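Local coordinates for 2,3-dihydroxybenzoate-AMP ligase (Bacillus subtilis, PDB 1MDB), which belongs to the ANL superfamily of AMP-binding enzymes and here holds adenosine monophosphate and 2,3-dihydroxy-benzoic acid in one pocket, at residues 82-87 and 230-235; 102-107 and 184-189. All coordinates share one frame; numbering follows the deposited sequence.

Contact 1 of 2, residues 82-87 and 230-235; sequences LPNIKE and LPMAHN. With AMP (adenosine monophosphate), chain D; DBH (2,3-dihydroxy-benzoic acid), chain E.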
loop_
_atom_site.group_PDB
_atom_site.type_symbol
_atom_site.label_atom_id
_atom_site.label_comp_id
_atom_site.label_asym_id
_atom_site.label_seq_id
_atom_site.Cartn_x
_atom_site.Cartn_y
_atom_site.Cartn_z
ATOM N N LEU A 82 5.416 -3.217 13.127
ATOM C CA LEU A 82 4.736 -4.419 13.615
ATOM C C LEU A 82 4.095 -5.233 12.506
ATOM O O LEU A 82 3.711 -4.699 11.475
ATOM C CB LEU A 82 3.652 -4.031 14.627
ATOM C CG LEU A 82 4.146 -3.388 15.924
ATOM C CD1 LEU A 82 2.961 -2.927 16.750
ATOM C CD2 LEU A 82 5.013 -4.386 16.695
ATOM N N PRO A 83 3.960 -6.548 12.717
ATOM C CA PRO A 83 3.348 -7.411 11.702
ATOM C C PRO A 83 1.847 -7.227 11.812
ATOM O O PRO A 83 1.368 -6.270 12.424
ATOM C CB PRO A 83 3.768 -8.823 12.120
ATOM C CG PRO A 83 4.699 -8.626 13.364
ATOM C CD PRO A 83 4.285 -7.308 13.934
ATOM N N ASN A 84 1.094 -8.155 11.246
ATOM C CA ASN A 84 -0.351 -8.062 11.326
ATOM C C ASN A 84 -0.815 -8.677 12.653
ATOM O O ASN A 84 -1.265 -9.822 12.690
ATOM C CB ASN A 84 -0.985 -8.802 10.146
ATOM C CG ASN A 84 -0.831 -8.051 8.827
ATOM O OD1 ASN A 84 -0.051 -7.101 8.721
ATOM N ND2 ASN A 84 -1.575 -8.484 7.813
ATOM N N ILE A 85 -0.683 -7.919 13.739
ATOM C CA ILE A 85 -1.102 -8.383 15.062
ATOM C C ILE A 85 -1.977 -7.321 15.722
ATOM O O ILE A 85 -1.997 -6.168 15.290
ATOM C CB ILE A 85 0.117 -8.712 15.963
ATOM C CG1 ILE A 85 1.092 -7.535 15.989
ATOM C CG2 ILE A 85 0.829 -9.947 15.434
ATOM C CD1 ILE A 85 2.361 -7.801 16.796
ATOM N N LYS A 86 -2.707 -7.724 16.760
ATOM C CA LYS A 86 -3.615 -6.835 17.473
ATOM C C LYS A 86 -2.928 -5.601 18.045
ATOM O O LYS A 86 -3.485 -4.512 18.027
ATOM C CB LYS A 86 -4.305 -7.593 18.612
ATOM C CG LYS A 86 -5.172 -8.760 18.166
ATOM C CD LYS A 86 -6.096 -9.231 19.291
ATOM C CE LYS A 86 -5.319 -9.691 20.519
ATOM N NZ LYS A 86 -4.430 -10.826 20.203
ATOM N N GLU A 87 -1.720 -5.783 18.562
ATOM C CA GLU A 87 -0.967 -4.685 19.154
ATOM C C GLU A 87 -0.900 -3.453 18.255
ATOM O O GLU A 87 -1.030 -2.325 18.730
ATOM C CB GLU A 87 0.444 -5.154 19.506
ATOM C CG GLU A 87 0.519 -6.072 20.711
ATOM C CD GLU A 87 -0.273 -7.361 20.542
ATOM O OE1 GLU A 87 -0.222 -7.970 19.451
ATOM O OE2 GLU A 87 -0.935 -7.776 21.516
ATOM N N LEU A 230 -2.152 -8.568 3.409
ATOM C CA LEU A 230 -0.917 -7.856 3.079
ATOM C C LEU A 230 -0.430 -7.162 4.347
ATOM O O LEU A 230 -1.193 -7.009 5.304
ATOM C CB LEU A 230 -1.198 -6.788 2.014
ATOM C CG LEU A 230 -1.671 -7.241 0.635
ATOM C CD1 LEU A 230 -2.129 -6.037 -0.174
ATOM C CD2 LEU A 230 -0.540 -7.953 -0.068
ATOM N N PRO A 231 0.849 -6.745 4.384
ATOM C CA PRO A 231 1.371 -6.053 5.576
ATOM C C PRO A 231 0.473 -4.823 5.720
ATOM O O PRO A 231 0.563 -3.887 4.921
ATOM C CB PRO A 231 2.797 -5.693 5.164
ATOM C CG PRO A 231 3.176 -6.823 4.229
ATOM C CD PRO A 231 1.914 -6.975 3.389
ATOM N N MET A 232 -0.387 -4.829 6.732
ATOM C CA MET A 232 -1.380 -3.766 6.918
ATOM C C MET A 232 -0.955 -2.329 7.184
ATOM O O MET A 232 -1.795 -1.429 7.127
ATOM C CB MET A 232 -2.410 -4.198 7.974
ATOM C CG MET A 232 -1.880 -4.265 9.395
ATOM S SD MET A 232 -3.033 -5.174 10.453
ATOM C CE MET A 232 -2.235 -4.973 12.087
ATOM N N ALA A 233 0.319 -2.095 7.478
ATOM C CA ALA A 233 0.788 -0.725 7.703
ATOM C C ALA A 233 0.958 0.021 6.370
ATOM O O ALA A 233 1.150 1.237 6.360
ATOM C CB ALA A 233 2.109 -0.729 8.468
ATOM N N HIS A 234 0.914 -0.702 5.254
ATOM C CA HIS A 234 1.035 -0.072 3.926
ATOM C C HIS A 234 -0.287 0.649 3.637
ATOM O O HIS A 234 -1.352 0.146 3.986
ATOM C CB HIS A 234 1.292 -1.123 2.843
ATOM C CG HIS A 234 1.433 -0.549 1.463
ATOM N ND1 HIS A 234 2.633 -0.076 0.968
ATOM C CD2 HIS A 234 0.513 -0.321 0.498
ATOM C CE1 HIS A 234 2.442 0.421 -0.242
ATOM N NE2 HIS A 234 1.164 0.285 -0.551
ATOM N N ASN A 235 -0.218 1.804 2.987
ATOM C CA ASN A 235 -1.412 2.615 2.702
ATOM C C ASN A 235 -2.625 1.859 2.141
ATOM O O ASN A 235 -3.761 2.142 2.515
ATOM C CB ASN A 235 -1.051 3.769 1.756
ATOM C CG ASN A 235 -2.049 4.933 1.829
ATOM O OD1 ASN A 235 -2.245 5.532 2.889
ATOM N ND2 ASN A 235 -2.670 5.260 0.695
HETATM P P AMP D . 2.185 3.199 -2.897
HETATM O O1P AMP D . 2.258 4.483 -2.115
HETATM O O2P AMP D . 3.182 2.167 -2.487
HETATM O O3P AMP D . 0.785 2.641 -2.943
HETATM O "O5'" AMP D . 2.648 3.509 -4.454
HETATM C "C5'" AMP D . 1.781 4.188 -5.407
HETATM C "C4'" AMP D . 2.259 3.895 -6.835
HETATM O "O4'" AMP D . 2.072 2.504 -7.012
HETATM C "C3'" AMP D . 1.440 4.509 -7.932
HETATM O "O3'" AMP D . 1.841 5.848 -8.215
HETATM C "C2'" AMP D . 1.655 3.537 -9.086
HETATM O "O2'" AMP D . 2.855 3.850 -9.827
HETATM C "C1'" AMP D . 1.719 2.219 -8.357
HETATM N N9 AMP D . 0.187 1.520 -8.486
HETATM C C8 AMP D . -0.625 1.284 -7.429
HETATM N N7 AMP D . -1.757 0.693 -7.802
HETATM C C5 AMP D . -1.634 0.566 -9.111
HETATM C C6 AMP D . -2.568 -0.015 -9.961
HETATM N N6 AMP D . -3.718 -0.532 -9.529
HETATM N N1 AMP D . -2.234 -0.041 -11.294
HETATM C C2 AMP D . -1.064 0.468 -11.776
HETATM N N3 AMP D . -0.166 1.022 -10.951
HETATM C C4 AMP D . -0.432 1.082 -9.599
HETATM C C21 DBH E . 0.038 1.855 -3.421
HETATM O O9 DBH E . 0.735 1.094 -4.276
HETATM C C18 DBH E . -1.431 1.731 -3.242
HETATM C C15 DBH E . -2.150 0.718 -3.944
HETATM C C12 DBH E . -3.548 0.601 -3.799
HETATM C C3 DBH E . -2.134 2.634 -2.382
HETATM O O3 DBH E . -1.482 3.652 -1.658
HETATM C C6 DBH E . -3.530 2.514 -2.243
HETATM C C9 DBH E . -4.241 1.510 -2.944
HETATM O O6 DBH E . -4.212 3.384 -1.423
HETATM O O HOH W 1 2.673 -4.155 8.402
#

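Contact 2 of 2, residues 102-107 and 184-189; sequences PVFALP and VAFLQL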
loop_
_atom_site.group_PDB
_atom_site.type_symbol
_atom_site.label_atom_id
_atom_site.label_comp_id
_atom_site.label_asym_id
_atom_site.label_seq_id
_atom_site.Cartn_x
_atom_site.Cartn_y
_atom_site.Cartn_z
ATOM N N PRO A 102 3.039 8.144 14.511
ATOM C CA PRO A 102 3.608 6.858 14.124
ATOM C C PRO A 102 4.291 7.090 12.769
ATOM O O PRO A 102 3.870 7.953 11.993
ATOM C CB PRO A 102 2.380 5.965 13.944
ATOM C CG PRO A 102 1.319 6.616 14.810
ATOM C CD PRO A 102 1.570 8.082 14.607
ATOM N N VAL A 103 5.354 6.343 12.508
ATOM C CA VAL A 103 6.038 6.390 11.225
ATOM C C VAL A 103 5.879 4.919 10.861
ATOM O O VAL A 103 6.344 4.037 11.592
ATOM C CB VAL A 103 7.522 6.786 11.374
ATOM C CG1 VAL A 103 8.219 6.708 10.031
ATOM C CG2 VAL A 103 7.617 8.202 11.928
ATOM N N PHE A 104 5.191 4.663 9.756
ATOM C CA PHE A 104 4.865 3.308 9.330
ATOM C C PHE A 104 5.872 2.484 8.548
ATOM O O PHE A 104 5.841 2.447 7.312
ATOM C CB PHE A 104 3.524 3.328 8.570
ATOM C CG PHE A 104 2.332 3.608 9.454
ATOM C CD1 PHE A 104 1.553 4.751 9.267
ATOM C CD2 PHE A 104 1.993 2.736 10.486
ATOM C CE1 PHE A 104 0.458 5.020 10.096
ATOM C CE2 PHE A 104 0.898 2.998 11.321
ATOM C CZ PHE A 104 0.133 4.140 11.126
ATOM N N ALA A 105 6.746 1.797 9.279
ATOM C CA ALA A 105 7.743 0.926 8.669
ATOM C C ALA A 105 7.051 -0.393 8.320
ATOM O O ALA A 105 5.948 -0.661 8.779
ATOM C CB ALA A 105 8.898 0.679 9.640
ATOM N N LEU A 106 7.701 -1.204 7.496
ATOM C CA LEU A 106 7.156 -2.493 7.082
ATOM C C LEU A 106 7.993 -3.625 7.691
ATOM O O LEU A 106 9.175 -3.454 7.980
ATOM C CB LEU A 106 7.162 -2.600 5.543
ATOM C CG LEU A 106 5.868 -2.258 4.773
ATOM C CD1 LEU A 106 5.202 -1.034 5.357
ATOM C CD2 LEU A 106 6.175 -2.052 3.283
ATOM N N PRO A 107 7.382 -4.800 7.884
ATOM C CA PRO A 107 8.055 -5.967 8.457
ATOM C C PRO A 107 9.363 -6.353 7.774
ATOM O O PRO A 107 10.245 -6.945 8.399
ATOM C CB PRO A 107 6.998 -7.060 8.330
ATOM C CG PRO A 107 5.724 -6.289 8.538
ATOM C CD PRO A 107 5.952 -5.081 7.660
ATOM N N VAL A 184 -0.976 16.920 12.058
ATOM C CA VAL A 184 -0.465 15.779 11.317
ATOM C C VAL A 184 -0.723 14.620 12.271
ATOM O O VAL A 184 -0.470 14.736 13.471
ATOM C CB VAL A 184 1.053 15.882 11.064
ATOM C CG1 VAL A 184 1.573 14.558 10.528
ATOM C CG2 VAL A 184 1.349 17.018 10.076
ATOM N N ALA A 185 -1.235 13.512 11.753
ATOM C CA ALA A 185 -1.527 12.354 12.591
ATOM C C ALA A 185 -0.427 11.296 12.537
ATOM O O ALA A 185 -0.233 10.533 13.490
ATOM C CB ALA A 185 -2.853 11.743 12.163
ATOM N N PHE A 186 0.285 11.241 11.417
ATOM C CA PHE A 186 1.348 10.256 11.246
ATOM C C PHE A 186 2.128 10.495 9.960
ATOM O O PHE A 186 1.733 11.308 9.125
ATOM C CB PHE A 186 0.742 8.849 11.208
ATOM C CG PHE A 186 -0.192 8.619 10.047
ATOM C CD1 PHE A 186 0.294 8.538 8.745
ATOM C CD2 PHE A 186 -1.561 8.493 10.254
ATOM C CE1 PHE A 186 -0.566 8.335 7.668
ATOM C CE2 PHE A 186 -2.430 8.291 9.188
ATOM C CZ PHE A 186 -1.931 8.212 7.891
ATOM N N LEU A 187 3.222 9.757 9.796
ATOM C CA LEU A 187 4.028 9.870 8.597
ATOM C C LEU A 187 4.055 8.521 7.891
ATOM O O LEU A 187 4.447 7.512 8.477
ATOM C CB LEU A 187 5.462 10.313 8.945
ATOM C CG LEU A 187 5.594 11.597 9.774
ATOM C CD1 LEU A 187 7.062 11.921 10.006
ATOM C CD2 LEU A 187 4.911 12.739 9.049
ATOM N N GLN A 188 3.624 8.508 6.635
ATOM C CA GLN A 188 3.612 7.290 5.831
ATOM C C GLN A 188 4.865 7.254 4.979
ATOM O O GLN A 188 5.628 8.225 4.954
ATOM C CB GLN A 188 2.368 7.251 4.934
ATOM C CG GLN A 188 1.277 6.316 5.421
ATOM C CD GLN A 188 1.660 4.841 5.319
ATOM O OE1 GLN A 188 0.871 3.968 5.667
ATOM N NE2 GLN A 188 2.870 4.560 4.842
ATOM N N LEU A 189 5.091 6.145 4.285
ATOM C CA LEU A 189 6.278 6.033 3.429
ATOM C C LEU A 189 5.859 6.049 1.952
ATOM O O LEU A 189 4.827 5.497 1.610
ATOM C CB LEU A 189 7.022 4.720 3.729
ATOM C CG LEU A 189 7.491 4.417 5.160
ATOM C CD1 LEU A 189 8.283 3.121 5.142
ATOM C CD2 LEU A 189 8.356 5.542 5.702
#

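Contact 1 of 2, residues 82-87 and 230-235
The carboxamide of Asn84 is the flat group that meets 230-235. Its edge carries two hydrogen bonds to that segment, and the thioether of Met232 lies over one of its faces. At the edge, Asn84 ND2 gives a hydrogen to Leu230 O at 2.9 Å. The acceptor sits in the amide plane, but seen from Leu230 the donor stands well above the carbonyl plane. Asn84 OD1 accepts from Met232 N at 3.0 Å, with a nearly straight N-H (173°). The side chain thus binds the backbone on both sides of Pro231. ND2 also has a weak bond to Ala228 O.

Over the face, Met232 SD is 4.0 Å from Asn84 CG. Met232 CG lies between its backbone N and carbonyl carbon (chi1 70°), and the chain is extended beyond it. The two side chains run past each other in opposite directions. The methyl CE reaches the backbone of 82-87, 3.4 Å from Ile85 O. Phe88 and Phe89 of helix 86-98 also touch Met232.

A water joins Leu82 O to Ala233 N, 3.3 Å from each. Asn84 is at the centre of an inverse gamma turn. Leu230 precedes, and Met232 is the second residue of, a type I beta turn from Pro231 to His234, closed by His234 N on Pro231 O.

The second flat group, the imidazole of His234, turns its edge to the ligands. AMP O2P and DBH C21 lie there near the ring plane. Next to it, Asn235 ND2 donates to DBH O3 at 3.1 Å, and Tyr207 OH is hydrogen-bonded to Asn235 OD1. The type I turn running into the N-cap of helix 235-239 brings His234 and Asn235 to the ligand pocket of this AMP-binding enzyme, with Asn84 bonded to the backbone of the turn's first half.

Contact 2 of 2, residues 102-107 and 184-189
Phe104 and Phe186 meet edge to face. The edge of Phe104 points at the face of Phe186, with the ring planes at 68° and the centroids 5.3 Å apart. Phe104 CE1 does the touching, 3.7 Å from Phe186 CG, so it lands toward the rim of the ring. Phe186 holds CG between its backbone N and carbonyl carbon (chi1 63°), which turns a face of its ring to the CE1 edge of Phe104. Tyr207 makes a further edge-to-face pair with Phe186, and Phe96 of helix 86-98 also touches it.

Other groups close round the Phe104 ring. Pro102 CB lies over one face, offset toward the rim. The Gln188 side chain bends at chi2 and crosses the ring obliquely, with Gln188 CD 4.0 Å from Phe104 CD1. Ile92 of helix 86-98 also touches Phe104. Pro102 CD meets Phe186 CB at 3.6 Å.

The two strands run parallel, their axes 20° apart. A single parallel bridge pairs Val103 with Leu187. Leu187 N donates to Pro102 O at 2.9 Å, and Phe104 N to Leu187 O at 3.2 Å. The bridge links strand 101-104, at the border of a mixed sheet beside strand 77-80, to strand 184-189, which pairs with strand 199-203. In that second pairing Ala185 and Phe186 both face Arg202, a classic beta bulge. Strand 184-189 leads into the Gly- and Ser/Thr-rich loop characteristic of AMP-binding enzymes.

Away from the aromatic rings, Val103 CG2 approaches Leu187 CD1 at 4.2 Å in a loose apolar contact. Arg77 touches both of these residues. Farther along, past the bridge, Leu189 turns its CD1 to the backbone of 102-107, 3.3 Å from Phe104 O.

In the fold
The centres of contacts 1 and 2 lie 11 Å apart, and along the chain contact 2 is nested inside the loop closed by contact 1. Helix 86-98 starts in contact 1 and is followed by strand 101-104 of contact 2. The two contacts also touch directly. Ala233 CB lies 3.9 Å from Ala105 O, and Ala233 O is 3.9 Å from Phe104 CB. Ala233 is thus a residue of contact 1 that packs against 102-107. Contact 1 reaches the ligands itself through His234 and Asn235. Contact 2 stands one layer back: the Gln188 side chain is about 7 Å from the bound AMP and about 8 Å from 2,3-dihydroxy-benzoic acid.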